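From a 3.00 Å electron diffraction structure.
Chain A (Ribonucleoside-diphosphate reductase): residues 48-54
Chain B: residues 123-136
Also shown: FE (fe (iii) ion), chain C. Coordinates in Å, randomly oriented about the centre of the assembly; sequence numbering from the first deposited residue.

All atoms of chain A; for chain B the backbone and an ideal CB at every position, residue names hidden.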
ATOM      1  N   LEU A  48      -0.212   9.297 -11.878  1.00 35.29           N
ATOM      2  CA  LEU A  48       0.224   7.905 -11.896  1.00 35.19           C
ATOM      3  C   LEU A  48      -0.677   7.033 -11.035  1.00 34.69           C
ATOM      4  O   LEU A  48      -0.844   5.841 -11.319  1.00 34.38           O
ATOM      5  CB  LEU A  48       1.670   7.793 -11.417  1.00 34.83           C
ATOM      6  CG  LEU A  48       2.776   8.366 -12.297  1.00 37.35           C
ATOM      7  CD1 LEU A  48       4.118   8.095 -11.650  1.00 38.25           C
ATOM      8  CD2 LEU A  48       2.720   7.767 -13.691  1.00 38.43           C
ATOM      9  N   TYR A  49      -1.256   7.606  -9.977  1.00 38.47           N
ATOM     10  CA  TYR A  49      -2.189   6.864  -9.137  1.00 37.56           C
ATOM     11  C   TYR A  49      -3.443   6.477  -9.908  1.00 38.61           C
ATOM     12  O   TYR A  49      -4.066   5.452  -9.606  1.00 38.23           O
ATOM     13  CB  TYR A  49      -2.542   7.696  -7.903  1.00 33.16           C
ATOM     14  CG  TYR A  49      -3.454   7.010  -6.912  1.00 33.16           C
ATOM     15  CD1 TYR A  49      -2.960   6.064  -6.025  1.00 33.16           C
ATOM     16  CD2 TYR A  49      -4.805   7.323  -6.850  1.00 33.16           C
ATOM     17  CE1 TYR A  49      -3.788   5.439  -5.114  1.00 33.16           C
ATOM     18  CE2 TYR A  49      -5.640   6.705  -5.941  1.00 33.16           C
ATOM     19  CZ  TYR A  49      -5.127   5.765  -5.076  1.00 33.16           C
ATOM     20  OH  TYR A  49      -5.954   5.147  -4.169  1.00 33.16           O
ATOM     21  N   GLN A  50      -3.827   7.277 -10.904  1.00 44.13           N
ATOM     22  CA  GLN A  50      -4.968   6.925 -11.743  1.00 43.84           C
ATOM     23  C   GLN A  50      -4.625   5.771 -12.674  1.00 44.24           C
ATOM     24  O   GLN A  50      -5.379   4.796 -12.776  1.00 45.86           O
ATOM     25  CB  GLN A  50      -5.426   8.140 -12.549  1.00 38.43           C
ATOM     26  CG  GLN A  50      -5.986   9.281 -11.721  1.00 38.43           C
ATOM     27  CD  GLN A  50      -6.389  10.464 -12.579  1.00 38.43           C
ATOM     28  OE1 GLN A  50      -6.267  10.426 -13.803  1.00 38.43           O
ATOM     29  NE2 GLN A  50      -6.869  11.524 -11.940  1.00 38.43           N
ATOM     30  N   ILE A  51      -3.486   5.866 -13.366  1.00 42.17           N
ATOM     31  CA  ILE A  51      -3.097   4.834 -14.323  1.00 42.17           C
ATOM     32  C   ILE A  51      -2.852   3.505 -13.623  1.00 41.92           C
ATOM     33  O   ILE A  51      -3.106   2.436 -14.195  1.00 42.71           O
ATOM     34  CB  ILE A  51      -1.859   5.295 -15.116  1.00 35.58           C
ATOM     35  CG1 ILE A  51      -2.124   6.650 -15.774  1.00 35.58           C
ATOM     36  CG2 ILE A  51      -1.474   4.264 -16.166  1.00 35.58           C
ATOM     37  CD1 ILE A  51      -0.940   7.199 -16.536  1.00 35.58           C
ATOM     38  N   GLY A  52      -2.365   3.542 -12.381  1.00 43.08           N
ATOM     39  CA  GLY A  52      -2.130   2.304 -11.654  1.00 43.05           C
ATOM     40  C   GLY A  52      -3.402   1.509 -11.433  1.00 42.71           C
ATOM     41  O   GLY A  52      -3.443   0.298 -11.667  1.00 43.80           O
ATOM     42  N   LYS A  53      -4.460   2.180 -10.979  1.00 48.28           N
ATOM     43  CA  LYS A  53      -5.756   1.532 -10.826  1.00 49.48           C
ATOM     44  C   LYS A  53      -6.515   1.422 -12.142  1.00 50.46           C
ATOM     45  O   LYS A  53      -7.490   0.665 -12.215  1.00 49.40           O
ATOM     46  CB  LYS A  53      -6.609   2.287  -9.801  1.00 40.99           C
ATOM     47  CG  LYS A  53      -7.005   3.686 -10.230  1.00 40.99           C
ATOM     48  CD  LYS A  53      -7.815   4.388  -9.154  1.00 40.99           C
ATOM     49  CE  LYS A  53      -8.245   5.774  -9.608  1.00 40.99           C
ATOM     50  NZ  LYS A  53      -9.114   5.732 -10.817  1.00 40.99           N
ATOM     51  N   ARG A  54      -6.096   2.154 -13.176  1.00 49.18           N
ATOM     52  CA  ARG A  54      -6.712   2.020 -14.492  1.00 50.41           C
ATOM     53  C   ARG A  54      -6.209   0.775 -15.212  1.00 50.33           C
ATOM     54  O   ARG A  54      -6.990   0.073 -15.865  1.00 49.25           O
ATOM     55  CB  ARG A  54      -6.436   3.270 -15.329  1.00 38.83           C
ATOM     56  CG  ARG A  54      -7.104   3.286 -16.694  1.00 38.83           C
ATOM     57  CD  ARG A  54      -6.839   4.606 -17.405  1.00 38.83           C
ATOM     58  NE  ARG A  54      -7.511   4.691 -18.699  1.00 38.83           N
ATOM     59  CZ  ARG A  54      -6.958   4.339 -19.855  1.00 38.83           C
ATOM     60  NH1 ARG A  54      -5.715   3.876 -19.884  1.00 38.83           N
ATOM     61  NH2 ARG A  54      -7.644   4.452 -20.983  1.00 38.83           N
TER
ATOM     62  N   UNK B 123      -4.025  -0.743   3.265  1.00 34.32           N
ATOM     63  CA  UNK B 123      -4.003   0.707   3.144  1.00 33.66           C
ATOM     64  C   UNK B 123      -4.303   1.186   1.729  1.00 33.77           C
ATOM     65  O   UNK B 123      -4.745   2.328   1.558  1.00 32.68           O
ATOM     66  CB  UNK B 123      -2.641   1.243   3.589  1.00 33.66           C
ATOM     67  N   UNK B 124      -4.068   0.347   0.715  1.00 34.88           N
ATOM     68  CA  UNK B 124      -4.352   0.748  -0.659  1.00 34.23           C
ATOM     69  C   UNK B 124      -5.847   0.908  -0.887  1.00 36.02           C
ATOM     70  O   UNK B 124      -6.277   1.805  -1.621  1.00 35.53           O
ATOM     71  CB  UNK B 124      -3.778  -0.274  -1.643  1.00 34.23           C
ATOM     72  N   UNK B 125      -6.654   0.048  -0.266  1.00 34.94           N
ATOM     73  CA  UNK B 125      -8.096   0.238  -0.324  1.00 35.74           C
ATOM     74  C   UNK B 125      -8.525   1.450   0.492  1.00 36.21           C
ATOM     75  O   UNK B 125      -9.500   2.119   0.134  1.00 35.07           O
ATOM     76  CB  UNK B 125      -8.818  -1.015   0.175  1.00 35.74           C
ATOM     77  N   UNK B 126      -7.801   1.763   1.570  1.00 34.79           N
ATOM     78  CA  UNK B 126      -8.126   2.946   2.362  1.00 35.05           C
ATOM     79  C   UNK B 126      -7.847   4.223   1.580  1.00 35.19           C
ATOM     80  O   UNK B 126      -8.685   5.130   1.534  1.00 34.05           O
ATOM     81  CB  UNK B 126      -7.332   2.947   3.670  1.00 35.05           C
ATOM     82  N   UNK B 127      -6.665   4.316   0.964  1.00 27.68           N
ATOM     83  CA  UNK B 127      -6.360   5.474   0.132  1.00 26.99           C
ATOM     84  C   UNK B 127      -7.289   5.553  -1.070  1.00 28.01           C
ATOM     85  O   UNK B 127      -7.609   6.652  -1.538  1.00 27.92           O
ATOM     86  CB  UNK B 127      -4.904   5.425  -0.334  1.00 26.99           C
ATOM     87  N   UNK B 128      -7.733   4.403  -1.581  1.00 33.62           N
ATOM     88  CA  UNK B 128      -8.719   4.402  -2.655  1.00 34.07           C
ATOM     89  C   UNK B 128     -10.085   4.859  -2.155  1.00 33.45           C
ATOM     90  O   UNK B 128     -10.869   5.424  -2.927  1.00 33.88           O
ATOM     91  CB  UNK B 128      -8.827   3.007  -3.274  1.00 34.07           C
ATOM     92  N   UNK B 129     -10.385   4.630  -0.873  1.00 33.50           N
ATOM     93  CA  UNK B 129     -11.617   5.159  -0.297  1.00 33.65           C
ATOM     94  C   UNK B 129     -11.544   6.673  -0.141  1.00 33.70           C
ATOM     95  O   UNK B 129     -12.516   7.380  -0.429  1.00 33.72           O
ATOM     96  CB  UNK B 129     -11.897   4.504   1.057  1.00 33.65           C
ATOM     97  N   UNK B 130     -10.401   7.187   0.323  1.00 32.95           N
ATOM     98  CA  UNK B 130     -10.233   8.631   0.443  1.00 32.58           C
ATOM     99  C   UNK B 130     -10.338   9.318  -0.911  1.00 34.76           C
ATOM    100  O   UNK B 130     -10.764  10.475  -0.989  1.00 34.80           O
ATOM    101  CB  UNK B 130      -8.886   8.956   1.091  1.00 32.58           C
ATOM    102  N   UNK B 131      -9.956   8.624  -1.984  1.00 42.71           N
ATOM    103  CA  UNK B 131     -10.125   9.183  -3.318  1.00 43.24           C
ATOM    104  C   UNK B 131     -11.592   9.201  -3.727  1.00 42.49           C
ATOM    105  O   UNK B 131     -12.071  10.187  -4.297  1.00 42.38           O
ATOM    106  CB  UNK B 131      -9.305   8.387  -4.335  1.00 43.24           C
ATOM    107  N   UNK B 132     -12.321   8.120  -3.434  1.00 44.41           N
ATOM    108  CA  UNK B 132     -13.710   8.019  -3.873  1.00 44.86           C
ATOM    109  C   UNK B 132     -14.578   9.103  -3.245  1.00 43.41           C
ATOM    110  O   UNK B 132     -15.409   9.714  -3.928  1.00 43.00           O
ATOM    111  CB  UNK B 132     -14.273   6.638  -3.532  1.00 44.86           C
ATOM    112  N   UNK B 133     -14.406   9.354  -1.945  1.00 47.48           N
ATOM    113  CA  UNK B 133     -15.177  10.411  -1.297  1.00 47.66           C
ATOM    114  C   UNK B 133     -14.809  11.779  -1.855  1.00 47.16           C
ATOM    115  O   UNK B 133     -15.690  12.604  -2.123  1.00 46.89           O
ATOM    116  CB  UNK B 133     -14.953  10.383   0.216  1.00 47.66           C
ATOM    117  N   UNK B 134     -13.512  12.038  -2.036  1.00 47.55           N
ATOM    118  CA  UNK B 134     -13.092  13.293  -2.651  1.00 49.11           C
ATOM    119  C   UNK B 134     -13.583  13.393  -4.089  1.00 49.65           C
ATOM    120  O   UNK B 134     -13.862  14.496  -4.574  1.00 50.65           O
ATOM    121  CB  UNK B 134     -11.568  13.424  -2.606  1.00 49.11           C
ATOM    122  N   UNK B 135     -13.700  12.258  -4.783  1.00 60.92           N
ATOM    123  CA  UNK B 135     -14.298  12.265  -6.114  1.00 61.11           C
ATOM    124  C   UNK B 135     -15.788  12.576  -6.044  1.00 60.46           C
ATOM    125  O   UNK B 135     -16.307  13.345  -6.862  1.00 60.44           O
ATOM    126  CB  UNK B 135     -14.073  10.919  -6.806  1.00 61.11           C
ATOM    127  N   UNK B 136     -16.492  11.984  -5.075  1.00 62.45           N
ATOM    128  CA  UNK B 136     -17.910  12.278  -4.902  1.00 62.80           C
ATOM    129  C   UNK B 136     -18.133  13.716  -4.456  1.00 61.96           C
ATOM    130  O   UNK B 136     -19.123  14.340  -4.852  1.00 60.50           O
ATOM    131  CB  UNK B 136     -18.531  11.315  -3.888  1.00 62.80           C
TER
HETATM  132 FE    FE C 402     -11.114  -0.262   6.434  1.00 37.99          FE

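Chain B is helical here, its axis 12.8 Å from that of the chain A helix at closest approach, with 114° between their directions. Chain A offers the ring of Tyr49(A), the amine of Lys53(A) and the amide of Gln50(A).

Position 123 is out of reach of chain A, which sets no demand there. It is Ala123(B).

At 124 CA-to-CB points sideways, and no chain A atom lies within 5.5 Å of the ideal CB. A long apolar or aromatic side chain could still reach the Tyr49(A) ring. The residue is Phe124(B), chi1 t. Its CE1 lies 4.1 Å from CE1 of Tyr49(A), an apolar contact.

Positions 125 and 126 point away, so chain A does not choose between side chains. The iron lies on the side of 126, where a metal ligand such as Asp, Glu or His would suit. They are Glu125(B) and Glu126(B); OE2 of Glu126(B) binds FE at 2.0 Å.

Position 127 points toward chain A. Its ideal CB is 4.0 Å from Tyr49(A) OH, so a small residue such as Ala, Ser or Gly fits easily. It is Ala127(B).

At 128 CA-to-CB is sideways, and the ideal CB is 3.7 Å from Tyr49(A) OH. Many side chains would do if they turn past the hydroxyl. Lys128(B) covers it with its CB, while its end leads away. Tyr49(A) OH is 3.2 Å from Lys128(B) N, but the angle is poor for a hydrogen bond; that N already donates to Phe124(B) O.

Positions 129 and 130 point away and sideways, without contact. They are His129(B) and Ala130(B).

Position 131 points toward chain A, its ideal CB 4.3 Å from Tyr49(A) CE2. The amine of Lys53(A) favours an acid; Gln is also plausible. Glu131(B) is extended, with chi1 and chi2 both t. Its OE1 meets the Tyr49(A) ring edge, 3.1 Å from CE2. Its OE2 is 3.1 Å from Lys53(A) CE and 4.0 Å from Lys53(A) NZ: opposite charges, beyond a salt bridge. With 124, 127 and 128 it forms the hole that holds Tyr49(A).

Positions 132, 133 and 134 are out of reach: Ala132(B), Phe133(B) and Arg134(B).

Position 135 points toward chain A across open space. A long polar side chain could reach Gln50(A). Arg135(B) does: its NH2 is 2.9 Å from Gln50(A) NE2. As modelled, both are donors, so this is no hydrogen bond.

Position 136 is out of reach. It is Phe136(B).

Chain B (123-136) AFEEAKHAEAFRRF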
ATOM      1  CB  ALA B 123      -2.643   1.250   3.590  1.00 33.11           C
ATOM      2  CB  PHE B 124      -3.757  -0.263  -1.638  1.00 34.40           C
ATOM      3  CG  PHE B 124      -4.157  -0.027  -3.065  1.00 35.55           C
ATOM      4  CD1 PHE B 124      -3.778   1.130  -3.723  1.00 35.10           C
ATOM      5  CD2 PHE B 124      -4.913  -0.964  -3.748  1.00 47.46           C
ATOM      6  CE1 PHE B 124      -4.150   1.350  -5.034  1.00 38.54           C
ATOM      7  CE2 PHE B 124      -5.284  -0.751  -5.060  1.00 51.81           C
ATOM      8  CZ  PHE B 124      -4.901   0.407  -5.703  1.00 44.85           C
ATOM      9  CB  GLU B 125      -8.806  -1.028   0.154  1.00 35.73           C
ATOM     10  CG  GLU B 125      -8.491  -2.250  -0.700  1.00 36.29           C
ATOM     11  CD  GLU B 125      -9.148  -3.516  -0.189  1.00 35.04           C
ATOM     12  OE1 GLU B 125      -9.697  -3.494   0.933  1.00 36.79           O
ATOM     13  OE2 GLU B 125      -9.116  -4.535  -0.910  1.00 37.37           O
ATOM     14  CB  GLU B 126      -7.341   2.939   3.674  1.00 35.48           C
ATOM     15  CG  GLU B 126      -7.674   1.783   4.602  1.00 38.65           C
ATOM     16  CD  GLU B 126      -9.113   1.797   5.080  1.00 40.50           C
ATOM     17  OE1 GLU B 126      -9.735   2.877   5.081  1.00 41.01           O
ATOM     18  OE2 GLU B 126      -9.624   0.723   5.458  1.00 40.82           O
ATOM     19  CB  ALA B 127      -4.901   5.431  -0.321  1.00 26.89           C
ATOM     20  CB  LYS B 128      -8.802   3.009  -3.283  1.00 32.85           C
ATOM     21  CG  LYS B 128      -9.674   2.919  -4.524  1.00 40.11           C
ATOM     22  CD  LYS B 128      -9.318   1.699  -5.362  1.00 42.37           C
ATOM     23  CE  LYS B 128      -9.337   0.421  -4.534  1.00 43.66           C
ATOM     24  NZ  LYS B 128     -10.686   0.133  -3.975  1.00 46.05           N
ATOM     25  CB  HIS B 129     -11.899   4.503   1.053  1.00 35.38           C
ATOM     26  CG  HIS B 129     -12.166   3.033   0.972  1.00 35.38           C
ATOM     27  ND1 HIS B 129     -12.115   2.206   2.072  1.00 31.63           N
ATOM     28  CD2 HIS B 129     -12.484   2.240  -0.079  1.00 32.48           C
ATOM     29  CE1 HIS B 129     -12.392   0.969   1.706  1.00 34.11           C
ATOM     30  NE2 HIS B 129     -12.620   0.961   0.405  1.00 36.84           N
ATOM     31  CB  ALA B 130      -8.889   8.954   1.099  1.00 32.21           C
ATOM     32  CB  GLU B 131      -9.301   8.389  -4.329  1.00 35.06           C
ATOM     33  CG  GLU B 131      -9.539   8.804  -5.769  1.00 35.06           C
ATOM     34  CD  GLU B 131      -8.861   7.886  -6.761  1.00 35.06           C
ATOM     35  OE1 GLU B 131      -8.709   6.684  -6.453  1.00 35.06           O
ATOM     36  OE2 GLU B 131      -8.476   8.367  -7.847  1.00 35.06           O
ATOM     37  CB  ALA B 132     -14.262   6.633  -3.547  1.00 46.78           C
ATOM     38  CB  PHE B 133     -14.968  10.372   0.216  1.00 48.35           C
ATOM     39  CG  PHE B 133     -15.736   9.282   0.905  1.00 48.04           C
ATOM     40  CD1 PHE B 133     -17.092   9.424   1.148  1.00 48.52           C
ATOM     41  CD2 PHE B 133     -15.104   8.121   1.311  1.00 47.95           C
ATOM     42  CE1 PHE B 133     -17.804   8.424   1.782  1.00 47.42           C
ATOM     43  CE2 PHE B 133     -15.811   7.118   1.948  1.00 49.07           C
ATOM     44  CZ  PHE B 133     -17.163   7.269   2.181  1.00 48.39           C
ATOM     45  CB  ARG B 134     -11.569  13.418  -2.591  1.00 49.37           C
ATOM     46  CG  ARG B 134     -11.036  14.810  -2.898  1.00 49.74           C
ATOM     47  CD  ARG B 134     -11.480  15.823  -1.854  1.00 52.85           C
ATOM     48  NE  ARG B 134     -12.592  16.646  -2.320  1.00 51.23           N
ATOM     49  CZ  ARG B 134     -13.147  17.622  -1.607  1.00 51.77           C
ATOM     50  NH1 ARG B 134     -12.693  17.897  -0.391  1.00 50.81           N
ATOM     51  NH2 ARG B 134     -14.154  18.323  -2.108  1.00 52.10           N
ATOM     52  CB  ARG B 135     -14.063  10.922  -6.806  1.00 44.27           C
ATOM     53  CG  ARG B 135     -12.656  10.734  -7.350  1.00 44.27           C
ATOM     54  CD  ARG B 135     -12.324  11.796  -8.380  1.00 44.27           C
ATOM     55  NE  ARG B 135     -11.010  11.586  -8.979  1.00 44.27           N
ATOM     56  CZ  ARG B 135     -10.478  12.377  -9.904  1.00 44.27           C
ATOM     57  NH1 ARG B 135     -11.146  13.436 -10.340  1.00 44.27           N
ATOM     58  NH2 ARG B 135      -9.276  12.110 -10.393  1.00 44.27           N
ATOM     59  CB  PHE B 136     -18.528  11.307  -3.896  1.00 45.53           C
ATOM     60  CG  PHE B 136     -19.949  11.630  -3.537  1.00 45.53           C
ATOM     61  CD1 PHE B 136     -20.977  11.367  -4.426  1.00 45.53           C
ATOM     62  CD2 PHE B 136     -20.260  12.190  -2.308  1.00 45.53           C
ATOM     63  CE1 PHE B 136     -22.289  11.661  -4.100  1.00 45.53           C
ATOM     64  CE2 PHE B 136     -21.569  12.486  -1.975  1.00 45.53           C
ATOM     65  CZ  PHE B 136     -22.585  12.219  -2.873  1.00 45.53           C
TER
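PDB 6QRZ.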